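Local coordinates for alpha-L-rhamnosidase (Streptomyces avermitilis, PDB 3W5M), which hydrolyses terminal non-reducing alpha-L-rhamnose residues from plant glycosides such as naringin, rutin and hesperidin and from the arabinogalactan-protein gum arabic, at residues A127-A132 with A301-R306; D549-K554 with E559-R564; M655-F660 with Q708-R713; V702-Y707 with A768-R773; W845-G850 with E895-I900. One frame throughout, in Å; residues are numbered along the deposited sequence.

How the contacts relate
Contacts 3, 4 and 5 belong to the (alpha/alpha)6-barrel, contact 2 to the concanavalin-like domain, and contact 1 to a helix end beside a beta-sheet; the nearest atoms of contacts 1 and 2 are about 7 Å apart. Contacts 2, 3 and 5 are buried, 1 and 4 partly buried. Contacts 3 and 4 touch and share helix 698-710, the first at its end with a phenol bonded to a backbone N-H, the second further back by packing of an indole on a leucine and an arginine. Contact 1 turns on one amide and a water, contact 2 on two offset tyrosine rings and a carboxylate gripped by a phenol and a backbone N-H. Contact 5 alone includes a probable catalytic residue, Glu895.

Contact 1: residues A127-A132 with A301-R306; sequences APLTEA and AANQLR
Asn303 reaches across to the end of the short helix 127-130 and gives an amide hydrogen to the carbonyl of Leu129, ND2 to O 3.1 Å with the N-H aimed well (159°). The acceptor lies close to the amide plane of Asn303, but the amide nitrogen sits high above the carbonyl plane of Leu129 and not on a lone pair. The other branch of the amide packs against carbon: OD1 of Asn303 is 3.5 Å from CB of Leu129. This placement follows from Asn303 CG standing anti to the carbonyl carbon (chi1 -68°), which holds the amide flank against the helix end. The Thr130 and Asn303 side chains cross at about a right angle, CG2 of Thr130 3.7 Å from ND2 of Asn303, while Thr130 OG1 turns to OE2 of Glu131, itself salt-bridged to Arg396. Leu129 O has a second partner, a water that donates to it (3.2 Å) and accepts from N of Ala301 (2.9 Å). Asn303 lies in strand 303-311, which runs between strands 422-424 and 368-377 of a seven-stranded antiparallel sheet; helix 127-130 follows strand 123-124, an outermost strand of that sheet.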
# COMPACT_ATOMS: atom_id res chain seq x y z
N ALA A 127 -17.70 -23.88 -8.54
CA ALA A 127 -16.40 -24.52 -8.82
C ALA A 127 -15.91 -24.47 -10.28
O ALA A 127 -14.73 -24.24 -10.51
CB ALA A 127 -16.37 -25.96 -8.28
N PRO A 128 -16.82 -24.65 -11.26
CA PRO A 128 -16.40 -24.55 -12.66
C PRO A 128 -15.80 -23.17 -13.03
O PRO A 128 -15.06 -23.06 -14.02
CB PRO A 128 -17.71 -24.78 -13.44
CG PRO A 128 -18.59 -25.55 -12.52
CD PRO A 128 -18.20 -25.18 -11.12
N LEU A 129 -16.12 -22.13 -12.25
CA LEU A 129 -15.68 -20.76 -12.54
C LEU A 129 -14.49 -20.31 -11.66
O LEU A 129 -13.75 -19.39 -12.03
CB LEU A 129 -16.86 -19.77 -12.44
CG LEU A 129 -18.06 -20.00 -13.37
CD1 LEU A 129 -19.11 -18.90 -13.15
CD2 LEU A 129 -17.64 -20.07 -14.84
N THR A 130 -14.31 -20.96 -10.52
CA THR A 130 -13.28 -20.52 -9.57
C THR A 130 -12.13 -21.53 -9.45
O THR A 130 -11.13 -21.24 -8.78
CB THR A 130 -13.86 -20.31 -8.17
OG1 THR A 130 -14.47 -21.52 -7.70
CG2 THR A 130 -14.87 -19.18 -8.17
N GLU A 131 -12.29 -22.72 -10.02
CA GLU A 131 -11.19 -23.68 -10.00
C GLU A 131 -10.66 -23.91 -11.40
O GLU A 131 -11.43 -24.04 -12.35
CB GLU A 131 -11.61 -25.01 -9.38
CG GLU A 131 -11.25 -25.12 -7.91
CD GLU A 131 -12.24 -24.39 -7.03
OE1 GLU A 131 -13.26 -25.02 -6.65
OE2 GLU A 131 -11.99 -23.21 -6.69
N ALA A 132 -9.35 -23.97 -11.52
CA ALA A 132 -8.73 -24.36 -12.77
C ALA A 132 -9.10 -25.81 -13.04
O ALA A 132 -9.33 -26.58 -12.09
CB ALA A 132 -7.22 -24.20 -12.69
N ALA A 301 -9.58 -16.06 -11.82
CA ALA A 301 -10.51 -15.25 -12.60
C ALA A 301 -11.21 -14.25 -11.68
O ALA A 301 -11.29 -14.48 -10.47
CB ALA A 301 -11.53 -16.13 -13.30
N ALA A 302 -11.66 -13.12 -12.25
CA ALA A 302 -12.58 -12.17 -11.58
C ALA A 302 -13.91 -12.43 -12.19
O ALA A 302 -14.21 -11.90 -13.27
CB ALA A 302 -12.19 -10.73 -11.82
N ASN A 303 -14.69 -13.29 -11.56
CA ASN A 303 -16.00 -13.67 -12.13
C ASN A 303 -17.08 -12.63 -11.98
O ASN A 303 -16.99 -11.74 -11.15
CB ASN A 303 -16.48 -14.99 -11.51
CG ASN A 303 -15.63 -16.18 -11.93
OD1 ASN A 303 -15.60 -16.55 -13.09
ND2 ASN A 303 -14.93 -16.77 -10.99
N GLN A 304 -18.13 -12.73 -12.80
CA GLN A 304 -19.29 -11.88 -12.70
C GLN A 304 -20.42 -12.52 -11.89
O GLN A 304 -20.75 -13.68 -12.10
CB GLN A 304 -19.80 -11.58 -14.11
CG GLN A 304 -18.77 -10.81 -14.95
CD GLN A 304 -19.26 -10.54 -16.37
OE1 GLN A 304 -20.16 -11.23 -16.89
NE2 GLN A 304 -18.64 -9.56 -17.02
N LEU A 305 -20.99 -11.76 -10.96
CA LEU A 305 -22.12 -12.22 -10.13
C LEU A 305 -23.25 -11.21 -10.26
O LEU A 305 -23.00 -10.01 -10.34
CB LEU A 305 -21.68 -12.39 -8.67
CG LEU A 305 -20.84 -13.61 -8.29
CD1 LEU A 305 -19.46 -13.64 -8.90
CD2 LEU A 305 -20.68 -13.57 -6.77
N ARG A 306 -24.50 -11.67 -10.34
CA ARG A 306 -25.58 -10.71 -10.52
C ARG A 306 -26.88 -11.23 -9.96
O ARG A 306 -27.06 -12.44 -9.80
CB ARG A 306 -25.82 -10.38 -12.01
CG ARG A 306 -26.43 -11.53 -12.80
CD ARG A 306 -26.53 -11.20 -14.30
NE ARG A 306 -27.15 -9.90 -14.58
CZ ARG A 306 -28.46 -9.69 -14.76
NH1 ARG A 306 -29.32 -10.69 -14.63
NH2 ARG A 306 -28.89 -8.46 -15.04
O HOH W 1 -10.80 -18.59 -11.20

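Contact 2: residues D549-K554 with E559-R564; sequences DTYTLK and ETYEPR
The Tyr551 ring carries CB of Tyr561 over one face, 3.7 Å from CB to the ring centroid, and has Glu559 OE1 at its edge. The two tyrosine rings lie nearly parallel, 22° between planes, but are slid apart, centroids 5.0 Å, and barely overlap; CD1 of Tyr551 comes 3.4 Å from CG of Tyr561. Asp549 CB sits at the edge of the Tyr561 ring, and N of Pro563 lies over one of its faces. Both tyrosines have CG anti to the backbone N (chi1 177° and 171°), which turns them in between the two strands. The axes of segments 549-552 and 559-561 run roughly antiparallel and approach to 9.2 Å; the strands face one another in the beta-sandwich of the concanavalin-like domain, not paired as a hairpin. Glu559 OE1 accepts a very short bond from Tyr551 OH, 2.5 Å, and another from N of Lys554, 3.0 Å, on its syn side. Tyr561 OH instead bonds to Glu437, Asp549 to His568, and Lys554 NZ to Glu444.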
# COMPACT_ATOMS: atom_id res chain seq x y z
N ASP A 549 -0.27 -6.90 -18.13
CA ASP A 549 -1.71 -6.93 -18.43
C ASP A 549 -1.88 -7.24 -19.91
O ASP A 549 -1.12 -6.74 -20.76
CB ASP A 549 -2.35 -5.59 -18.05
CG ASP A 549 -2.09 -5.20 -16.58
OD1 ASP A 549 -2.01 -6.12 -15.72
OD2 ASP A 549 -1.97 -4.00 -16.25
N THR A 550 -2.87 -8.08 -20.22
CA THR A 550 -3.04 -8.62 -21.55
C THR A 550 -4.47 -8.31 -21.94
O THR A 550 -5.39 -8.52 -21.14
CB THR A 550 -2.79 -10.15 -21.54
OG1 THR A 550 -1.50 -10.43 -20.98
CG2 THR A 550 -2.87 -10.76 -22.95
N TYR A 551 -4.68 -7.77 -23.15
CA TYR A 551 -6.01 -7.43 -23.59
C TYR A 551 -6.25 -7.97 -24.99
O TYR A 551 -5.47 -7.70 -25.88
CB TYR A 551 -6.19 -5.90 -23.65
CG TYR A 551 -7.54 -5.44 -24.17
CD1 TYR A 551 -8.69 -5.55 -23.38
CD2 TYR A 551 -7.66 -4.89 -25.44
CE1 TYR A 551 -9.93 -5.13 -23.85
CE2 TYR A 551 -8.91 -4.45 -25.93
CZ TYR A 551 -10.04 -4.57 -25.13
OH TYR A 551 -11.27 -4.17 -25.58
N THR A 552 -7.34 -8.72 -25.17
CA THR A 552 -7.70 -9.27 -26.48
C THR A 552 -8.90 -8.49 -27.00
O THR A 552 -9.90 -8.36 -26.33
CB THR A 552 -8.01 -10.78 -26.38
OG1 THR A 552 -6.86 -11.46 -25.91
CG2 THR A 552 -8.36 -11.35 -27.77
N LEU A 553 -8.78 -7.97 -28.22
CA LEU A 553 -9.79 -7.06 -28.78
C LEU A 553 -11.09 -7.75 -29.20
O LEU A 553 -11.06 -8.92 -29.60
CB LEU A 553 -9.21 -6.36 -30.00
CG LEU A 553 -8.36 -5.11 -29.73
CD1 LEU A 553 -7.06 -5.45 -29.02
CD2 LEU A 553 -8.06 -4.39 -31.06
N LYS A 554 -12.19 -7.01 -29.11
CA LYS A 554 -13.49 -7.48 -29.64
C LYS A 554 -13.78 -6.95 -31.07
O LYS A 554 -14.79 -7.31 -31.67
CB LYS A 554 -14.65 -7.18 -28.69
CG LYS A 554 -14.94 -5.69 -28.48
CD LYS A 554 -16.02 -5.43 -27.45
CE LYS A 554 -15.93 -4.01 -26.95
NZ LYS A 554 -17.06 -3.71 -26.04
N GLU A 559 -11.51 0.81 -28.82
CA GLU A 559 -11.68 0.08 -27.57
C GLU A 559 -10.95 0.72 -26.39
O GLU A 559 -9.94 1.38 -26.59
CB GLU A 559 -11.28 -1.37 -27.75
CG GLU A 559 -12.21 -2.08 -28.73
CD GLU A 559 -11.84 -3.52 -29.01
OE1 GLU A 559 -11.51 -4.28 -28.06
OE2 GLU A 559 -11.89 -3.92 -30.19
N THR A 560 -11.49 0.55 -25.18
CA THR A 560 -10.87 1.14 -23.98
C THR A 560 -10.68 0.01 -23.01
O THR A 560 -11.66 -0.66 -22.71
CB THR A 560 -11.77 2.19 -23.31
OG1 THR A 560 -11.99 3.28 -24.21
CG2 THR A 560 -11.14 2.72 -22.02
N TYR A 561 -9.45 -0.21 -22.54
CA TYR A 561 -9.22 -1.24 -21.52
C TYR A 561 -8.63 -0.60 -20.28
O TYR A 561 -7.61 0.12 -20.37
CB TYR A 561 -8.31 -2.36 -22.05
CG TYR A 561 -7.89 -3.32 -20.94
CD1 TYR A 561 -8.85 -4.02 -20.18
CD2 TYR A 561 -6.55 -3.48 -20.62
CE1 TYR A 561 -8.46 -4.87 -19.15
CE2 TYR A 561 -6.15 -4.33 -19.59
CZ TYR A 561 -7.11 -5.02 -18.87
OH TYR A 561 -6.69 -5.87 -17.84
N GLU A 562 -9.25 -0.84 -19.12
CA GLU A 562 -8.74 -0.31 -17.85
C GLU A 562 -8.73 -1.46 -16.85
O GLU A 562 -9.79 -1.89 -16.44
CB GLU A 562 -9.64 0.81 -17.36
CG GLU A 562 -9.38 2.14 -18.08
CD GLU A 562 -10.42 3.20 -17.78
OE1 GLU A 562 -11.61 2.86 -17.64
OE2 GLU A 562 -10.05 4.38 -17.70
N PRO A 563 -7.55 -1.95 -16.46
CA PRO A 563 -7.55 -3.05 -15.46
C PRO A 563 -8.29 -2.68 -14.16
O PRO A 563 -8.38 -1.48 -13.81
CB PRO A 563 -6.06 -3.27 -15.19
CG PRO A 563 -5.38 -2.76 -16.43
CD PRO A 563 -6.18 -1.57 -16.86
N ARG A 564 -8.80 -3.68 -13.45
CA ARG A 564 -9.52 -3.39 -12.19
C ARG A 564 -8.86 -4.05 -10.96
O ARG A 564 -8.97 -3.53 -9.86
CB ARG A 564 -10.97 -3.89 -12.26
CG ARG A 564 -11.92 -3.08 -13.11
CD ARG A 564 -13.08 -3.99 -13.52
NE ARG A 564 -14.21 -3.31 -14.17
CZ ARG A 564 -14.50 -3.44 -15.47
NH1 ARG A 564 -13.73 -4.17 -16.26
NH2 ARG A 564 -15.57 -2.80 -15.99

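Contact 3: residues M655-F660 with Q708-R713; sequences MESARF and QAYGDR
Tyr710 and Ser657 make a buried helix-end contact in the (alpha/alpha)6-barrel, joining the last turn of helix 698-710 to the turn that leads into helix 658-671. The phenol oxygen OH of Tyr710 accepts a nearly straight bond from N of Ser657, 2.8 Å at 174°. The ring is sandwiched between two methyls: CB of Ala658 lies over one face, 3.8 Å from CD2, and CB of Ala709 over the other. Tyr710 CG stands anti to the carbonyl carbon (chi1 -56°), which aims the ring across at the start of the other helix. A phenylalanine in its place would probably leave the buried N-H of Ser657 without an acceptor. Gly711 ends the helix with positive phi, and Asp712 then caps helix 713-732 through Val715 N, its OD1 also salt-bridged to Arg26 and its OD2 hydrogen-bonded to Tyr13 of the N-terminal immunoglobulin region. On the other side, Glu656 OE2 caps N of Arg659 at 3.0 Å, and Glu656 OE1 takes both NE and NH2 of Arg659 in a salt bridge. The chemistry implies that the start of helix 658-671 is supplied with acceptors from two sources, a neutral phenol for Ser657 N and a carboxylate for Arg659 N; the carboxylate would probably still suit the helix N-terminus, though its charge is shared with the Arg659 guanidinium.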
# COMPACT_ATOMS: atom_id res chain seq x y z
N MET A 655 1.07 14.19 3.59
CA MET A 655 -0.34 13.82 3.37
C MET A 655 -1.01 13.67 4.72
O MET A 655 -0.34 13.43 5.74
CB MET A 655 -0.46 12.48 2.66
CG MET A 655 0.13 12.45 1.28
SD MET A 655 0.04 10.82 0.49
CE MET A 655 -1.70 10.66 0.06
N GLU A 656 -2.33 13.86 4.74
CA GLU A 656 -3.10 13.50 5.93
C GLU A 656 -2.95 11.99 6.10
O GLU A 656 -3.50 11.20 5.34
CB GLU A 656 -4.56 13.94 5.81
CG GLU A 656 -5.37 13.60 7.07
CD GLU A 656 -6.09 12.25 6.99
OE1 GLU A 656 -6.97 12.09 6.11
OE2 GLU A 656 -5.80 11.33 7.81
N SER A 657 -2.16 11.59 7.10
CA SER A 657 -1.78 10.20 7.27
C SER A 657 -2.42 9.58 8.52
O SER A 657 -2.19 8.40 8.81
CB SER A 657 -0.23 10.07 7.35
OG SER A 657 0.35 10.48 6.11
N ALA A 658 -3.27 10.35 9.21
CA ALA A 658 -3.89 9.84 10.44
C ALA A 658 -4.80 8.65 10.23
O ALA A 658 -4.66 7.64 10.90
CB ALA A 658 -4.63 10.95 11.17
N ARG A 659 -5.77 8.75 9.32
CA ARG A 659 -6.66 7.61 9.14
C ARG A 659 -5.85 6.41 8.61
O ARG A 659 -6.10 5.26 9.02
CB ARG A 659 -7.76 7.96 8.14
CG ARG A 659 -8.79 8.99 8.66
CD ARG A 659 -9.79 9.30 7.52
NE ARG A 659 -9.09 10.00 6.44
CZ ARG A 659 -9.38 9.87 5.14
NH1 ARG A 659 -10.37 9.08 4.73
NH2 ARG A 659 -8.66 10.54 4.24
N PHE A 660 -4.90 6.67 7.69
CA PHE A 660 -4.17 5.58 7.03
C PHE A 660 -3.31 4.81 8.03
O PHE A 660 -3.36 3.58 8.08
CB PHE A 660 -3.28 6.11 5.89
CG PHE A 660 -2.77 5.03 4.95
CD1 PHE A 660 -3.65 4.40 4.03
CD2 PHE A 660 -1.44 4.65 4.97
CE1 PHE A 660 -3.18 3.42 3.16
CE2 PHE A 660 -0.96 3.66 4.11
CZ PHE A 660 -1.84 3.05 3.19
N GLN A 708 2.50 13.66 17.66
CA GLN A 708 3.22 14.89 17.36
C GLN A 708 2.58 15.71 16.21
O GLN A 708 2.42 16.94 16.32
CB GLN A 708 4.69 14.59 17.05
CG GLN A 708 5.43 14.18 18.31
CD GLN A 708 5.48 15.33 19.30
OE1 GLN A 708 5.93 16.43 18.96
NE2 GLN A 708 4.99 15.10 20.51
N ALA A 709 2.20 15.04 15.12
CA ALA A 709 1.65 15.75 13.97
C ALA A 709 0.22 16.21 14.16
O ALA A 709 -0.15 17.31 13.70
CB ALA A 709 1.76 14.91 12.69
N TYR A 710 -0.58 15.38 14.82
CA TYR A 710 -2.03 15.61 14.84
C TYR A 710 -2.56 15.91 16.25
O TYR A 710 -3.66 16.42 16.40
CB TYR A 710 -2.82 14.46 14.20
CG TYR A 710 -2.37 14.20 12.79
CD1 TYR A 710 -2.64 15.13 11.78
CD2 TYR A 710 -1.67 13.04 12.46
CE1 TYR A 710 -2.20 14.91 10.47
CE2 TYR A 710 -1.23 12.81 11.16
CZ TYR A 710 -1.51 13.74 10.17
OH TYR A 710 -1.03 13.51 8.87
N GLY A 711 -1.76 15.60 17.27
CA GLY A 711 -2.26 15.77 18.64
C GLY A 711 -3.31 14.72 18.96
O GLY A 711 -4.12 14.92 19.88
N ASP A 712 -3.29 13.60 18.23
CA ASP A 712 -4.30 12.55 18.35
C ASP A 712 -4.09 11.71 19.61
O ASP A 712 -3.29 10.76 19.58
CB ASP A 712 -4.26 11.64 17.11
CG ASP A 712 -5.45 10.72 17.01
OD1 ASP A 712 -5.89 10.16 18.04
OD2 ASP A 712 -5.96 10.53 15.87
N ARG A 713 -4.82 12.02 20.69
CA ARG A 713 -4.64 11.29 21.96
C ARG A 713 -5.20 9.89 21.88
O ARG A 713 -4.72 9.01 22.55
CB ARG A 713 -5.26 12.05 23.18
CG ARG A 713 -4.59 13.41 23.43
CD ARG A 713 -5.29 14.25 24.51
NE ARG A 713 -4.83 13.92 25.86
CZ ARG A 713 -5.52 13.16 26.72
NH1 ARG A 713 -6.68 12.64 26.38
NH2 ARG A 713 -5.03 12.92 27.93

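Contact 4: residues V702-Y707 with A768-R773; sequences VPWALY and ADLAAR
Trp704 faces Leu770 and Arg773 between helices 698-710 and 756-777, with CG anti to the backbone N (chi1 -171°), a setting that carries the indole toward the other helix. Leu770 lays its CD2 methyl over the five-membered ring, 4.0 Å from the centroid and only 14° off the normal, with CD1 of the indole 3.8 Å from it. Arg773 comes to the six-membered end with its CB, 3.6 Å from CH2 of Trp704 in an oblique approach, while its guanidinium runs back along the indole, NH1 3.7 Å from NE1 of Trp704. The two side chains cross at about a right angle, and the guanidinium stands nearly upright to the ring (82° between planes). Leu770 CD2 also lies over the centre of that guanidinium, 3.5 Å above its plane. Asp769 fixes the group from its own helix, OD1 to NE and OD2 to NH2 of Arg773, 3.0 Å in both cases; the contact across the helices itself uses no hydrogen bond. Helix 713-732 packs on both partners, against Pro703 and Tyr707 on one and Ala771 on the other, while helix 658-671 backs Leu706 and helix 783-800 meets Asp769 and Ala772.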
# COMPACT_ATOMS: atom_id res chain seq x y z
N VAL A 702 5.40 5.04 15.60
CA VAL A 702 4.36 5.52 14.67
C VAL A 702 3.17 6.19 15.42
O VAL A 702 2.71 7.27 15.02
CB VAL A 702 3.96 4.41 13.67
CG1 VAL A 702 2.86 4.92 12.78
CG2 VAL A 702 5.16 4.05 12.76
N PRO A 703 2.68 5.58 16.53
CA PRO A 703 1.70 6.34 17.33
C PRO A 703 2.27 7.67 17.81
O PRO A 703 1.57 8.69 17.81
CB PRO A 703 1.40 5.39 18.50
CG PRO A 703 1.63 4.04 17.93
CD PRO A 703 2.76 4.18 16.97
N TRP A 704 3.54 7.68 18.22
CA TRP A 704 4.11 8.93 18.68
C TRP A 704 4.21 9.96 17.57
O TRP A 704 3.91 11.14 17.78
CB TRP A 704 5.50 8.72 19.33
CG TRP A 704 5.99 9.96 19.99
CD1 TRP A 704 7.02 10.76 19.59
CD2 TRP A 704 5.44 10.58 21.17
NE1 TRP A 704 7.17 11.83 20.45
CE2 TRP A 704 6.21 11.75 21.43
CE3 TRP A 704 4.37 10.25 22.04
CZ2 TRP A 704 5.95 12.60 22.51
CZ3 TRP A 704 4.11 11.11 23.13
CH2 TRP A 704 4.90 12.26 23.35
N ALA A 705 4.63 9.52 16.39
CA ALA A 705 4.69 10.42 15.25
C ALA A 705 3.29 11.01 14.92
O ALA A 705 3.18 12.21 14.66
CB ALA A 705 5.32 9.72 14.04
N LEU A 706 2.24 10.20 14.99
CA LEU A 706 0.86 10.70 14.74
C LEU A 706 0.46 11.67 15.85
O LEU A 706 -0.12 12.70 15.60
CB LEU A 706 -0.16 9.58 14.64
CG LEU A 706 -0.04 8.54 13.51
CD1 LEU A 706 -1.07 7.42 13.59
CD2 LEU A 706 -0.12 9.21 12.12
N TYR A 707 0.83 11.36 17.07
CA TYR A 707 0.53 12.27 18.15
C TYR A 707 1.21 13.65 17.98
O TYR A 707 0.57 14.70 18.13
CB TYR A 707 0.85 11.64 19.50
CG TYR A 707 0.55 12.58 20.62
CD1 TYR A 707 -0.79 12.89 20.93
CD2 TYR A 707 1.56 13.19 21.36
CE1 TYR A 707 -1.10 13.76 21.96
CE2 TYR A 707 1.25 14.06 22.40
CZ TYR A 707 -0.08 14.34 22.68
OH TYR A 707 -0.44 15.21 23.69
N ALA A 768 11.31 2.66 25.59
CA ALA A 768 10.99 2.95 26.99
C ALA A 768 10.73 4.45 27.22
O ALA A 768 9.83 4.83 27.98
CB ALA A 768 12.10 2.45 27.92
N ASP A 769 11.55 5.29 26.58
CA ASP A 769 11.47 6.75 26.65
C ASP A 769 10.11 7.19 26.09
O ASP A 769 9.38 7.96 26.72
CB ASP A 769 12.60 7.35 25.82
CG ASP A 769 12.64 8.88 25.83
OD1 ASP A 769 11.78 9.55 26.44
OD2 ASP A 769 13.58 9.42 25.22
N LEU A 770 9.79 6.69 24.90
CA LEU A 770 8.52 7.09 24.31
C LEU A 770 7.34 6.62 25.12
O LEU A 770 6.34 7.36 25.24
CB LEU A 770 8.42 6.60 22.86
CG LEU A 770 9.33 7.26 21.84
CD1 LEU A 770 8.93 6.74 20.45
CD2 LEU A 770 9.34 8.78 21.91
N ALA A 771 7.41 5.41 25.67
CA ALA A 771 6.31 4.93 26.49
C ALA A 771 6.08 5.86 27.70
O ALA A 771 4.94 6.11 28.07
CB ALA A 771 6.53 3.49 26.92
N ALA A 772 7.16 6.39 28.29
CA ALA A 772 7.01 7.33 29.41
C ALA A 772 6.34 8.63 28.95
O ALA A 772 5.51 9.19 29.66
CB ALA A 772 8.36 7.64 30.07
N ARG A 773 6.70 9.09 27.75
CA ARG A 773 6.14 10.29 27.18
C ARG A 773 4.64 10.09 26.93
O ARG A 773 3.84 11.00 27.20
CB ARG A 773 6.88 10.69 25.90
CG ARG A 773 8.32 11.16 26.13
CD ARG A 773 8.89 11.75 24.85
NE ARG A 773 10.29 11.40 24.62
CZ ARG A 773 10.93 11.59 23.47
NH1 ARG A 773 10.29 12.15 22.42
NH2 ARG A 773 12.20 11.24 23.35

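Contact 5: residues W845-G850 with E895-I900; sequences WHLSTG and ERWDSI
Trp897 and Thr849 join two loops of the (alpha/alpha)6-barrel, one of which carries Glu895, probably the catalytic proton acceptor. NE1 of Trp897 gives its hydrogen to O of Thr849, 2.9 Å, almost along the C=O axis, though the oxygen is tilted out of the indole plane and the N-H bends to 145°. Leu847 covers one face of the indole: its CD1 is 3.6 Å from CE2 and its CD2 3.7 Å from CH2. With CG of Leu847 tucked between its backbone N and carbonyl carbon (chi1 62°), both methyls turn toward the ring. Replacing the tryptophan by an alanine would probably leave O of Thr849 without this donor and open a gap beneath Leu847. Trp897 sits in a type I turn from Arg896 to Ser899; OG of Ser899 accepts from N of Arg896 at 3.1 Å. Just before it, Glu895 OE1 is salt-bridged to Arg634, which binds rhamnose. A probable catalytic carboxylate on a loop between barrel helices fits the (alpha/alpha)6-barrel glycoside hydrolases.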
# COMPACT_ATOMS: atom_id res chain seq x y z
N TRP A 845 32.63 14.72 2.63
CA TRP A 845 31.33 15.33 2.90
C TRP A 845 30.19 14.52 2.28
O TRP A 845 29.38 15.06 1.52
CB TRP A 845 31.30 16.79 2.44
CG TRP A 845 32.40 17.64 3.02
CD1 TRP A 845 33.50 18.10 2.36
CD2 TRP A 845 32.50 18.11 4.37
NE1 TRP A 845 34.29 18.84 3.22
CE2 TRP A 845 33.69 18.87 4.45
CE3 TRP A 845 31.70 17.97 5.51
CZ2 TRP A 845 34.11 19.49 5.64
CZ3 TRP A 845 32.11 18.59 6.70
CH2 TRP A 845 33.30 19.34 6.75
N HIS A 846 30.20 13.22 2.55
CA HIS A 846 29.10 12.33 2.15
C HIS A 846 28.61 11.58 3.37
O HIS A 846 29.38 11.22 4.26
CB HIS A 846 29.52 11.29 1.09
CG HIS A 846 29.86 11.88 -0.25
ND1 HIS A 846 31.09 12.42 -0.53
CD2 HIS A 846 29.14 11.98 -1.39
CE1 HIS A 846 31.11 12.85 -1.78
NE2 HIS A 846 29.94 12.59 -2.33
N LEU A 847 27.30 11.32 3.40
CA LEU A 847 26.74 10.46 4.42
C LEU A 847 27.17 9.01 4.23
O LEU A 847 27.62 8.63 3.15
CB LEU A 847 25.20 10.58 4.40
CG LEU A 847 24.42 10.15 3.14
CD1 LEU A 847 24.27 8.63 3.06
CD2 LEU A 847 23.06 10.83 3.17
N SER A 848 27.01 8.20 5.25
CA SER A 848 27.25 6.78 5.11
C SER A 848 26.13 5.96 5.74
O SER A 848 26.20 4.73 5.82
CB SER A 848 28.59 6.41 5.75
OG SER A 848 28.43 6.44 7.15
N THR A 849 25.09 6.64 6.17
CA THR A 849 24.03 6.01 6.96
C THR A 849 23.07 5.16 6.12
O THR A 849 22.79 5.52 4.97
CB THR A 849 23.20 7.10 7.68
OG1 THR A 849 22.84 8.12 6.74
CG2 THR A 849 24.06 7.76 8.76
N GLY A 850 22.54 4.10 6.72
CA GLY A 850 21.42 3.29 6.15
C GLY A 850 20.02 3.73 6.60
O GLY A 850 19.81 4.90 6.93
N GLU A 895 15.46 2.31 -3.17
CA GLU A 895 15.77 1.44 -2.06
C GLU A 895 17.23 1.59 -1.60
O GLU A 895 17.49 1.46 -0.40
CB GLU A 895 15.54 -0.02 -2.42
CG GLU A 895 15.60 -1.00 -1.25
CD GLU A 895 15.15 -2.41 -1.63
OE1 GLU A 895 15.13 -2.72 -2.85
OE2 GLU A 895 14.84 -3.22 -0.71
N ARG A 896 18.16 1.81 -2.54
CA ARG A 896 19.62 1.83 -2.24
C ARG A 896 20.20 3.17 -2.65
O ARG A 896 19.76 3.77 -3.62
CB ARG A 896 20.35 0.74 -3.03
CG ARG A 896 20.02 -0.69 -2.64
CD ARG A 896 20.57 -1.65 -3.70
NE ARG A 896 20.26 -3.05 -3.46
CZ ARG A 896 21.01 -3.88 -2.72
NH1 ARG A 896 22.11 -3.44 -2.13
NH2 ARG A 896 20.64 -5.13 -2.56
N TRP A 897 21.25 3.62 -1.96
CA TRP A 897 21.94 4.81 -2.42
C TRP A 897 22.46 4.63 -3.86
O TRP A 897 22.51 5.58 -4.64
CB TRP A 897 23.07 5.16 -1.44
CG TRP A 897 22.56 5.55 -0.05
CD1 TRP A 897 22.70 4.85 1.11
CD2 TRP A 897 21.82 6.74 0.28
NE1 TRP A 897 22.11 5.54 2.16
CE2 TRP A 897 21.58 6.71 1.68
CE3 TRP A 897 21.37 7.84 -0.46
CZ2 TRP A 897 20.87 7.72 2.34
CZ3 TRP A 897 20.67 8.86 0.20
CH2 TRP A 897 20.43 8.79 1.59
N ASP A 898 22.78 3.38 -4.21
CA ASP A 898 23.33 3.05 -5.54
C ASP A 898 22.44 2.12 -6.35
O ASP A 898 22.95 1.22 -7.01
CB ASP A 898 24.69 2.37 -5.38
CG ASP A 898 24.63 1.16 -4.47
OD1 ASP A 898 23.62 0.99 -3.77
OD2 ASP A 898 25.60 0.37 -4.45
N SER A 899 21.12 2.30 -6.32
CA SER A 899 20.26 1.39 -7.11
C SER A 899 20.67 1.37 -8.59
O SER A 899 20.66 0.30 -9.22
CB SER A 899 18.77 1.71 -6.92
OG SER A 899 18.36 1.27 -5.63
N ILE A 900 21.03 2.54 -9.13
CA ILE A 900 21.89 2.63 -10.31
C ILE A 900 23.27 3.01 -9.79
O ILE A 900 23.41 4.01 -9.07
CB ILE A 900 21.45 3.72 -11.30
CG1 ILE A 900 20.03 3.46 -11.84
CG2 ILE A 900 22.44 3.78 -12.47
CD1 ILE A 900 19.37 4.65 -12.51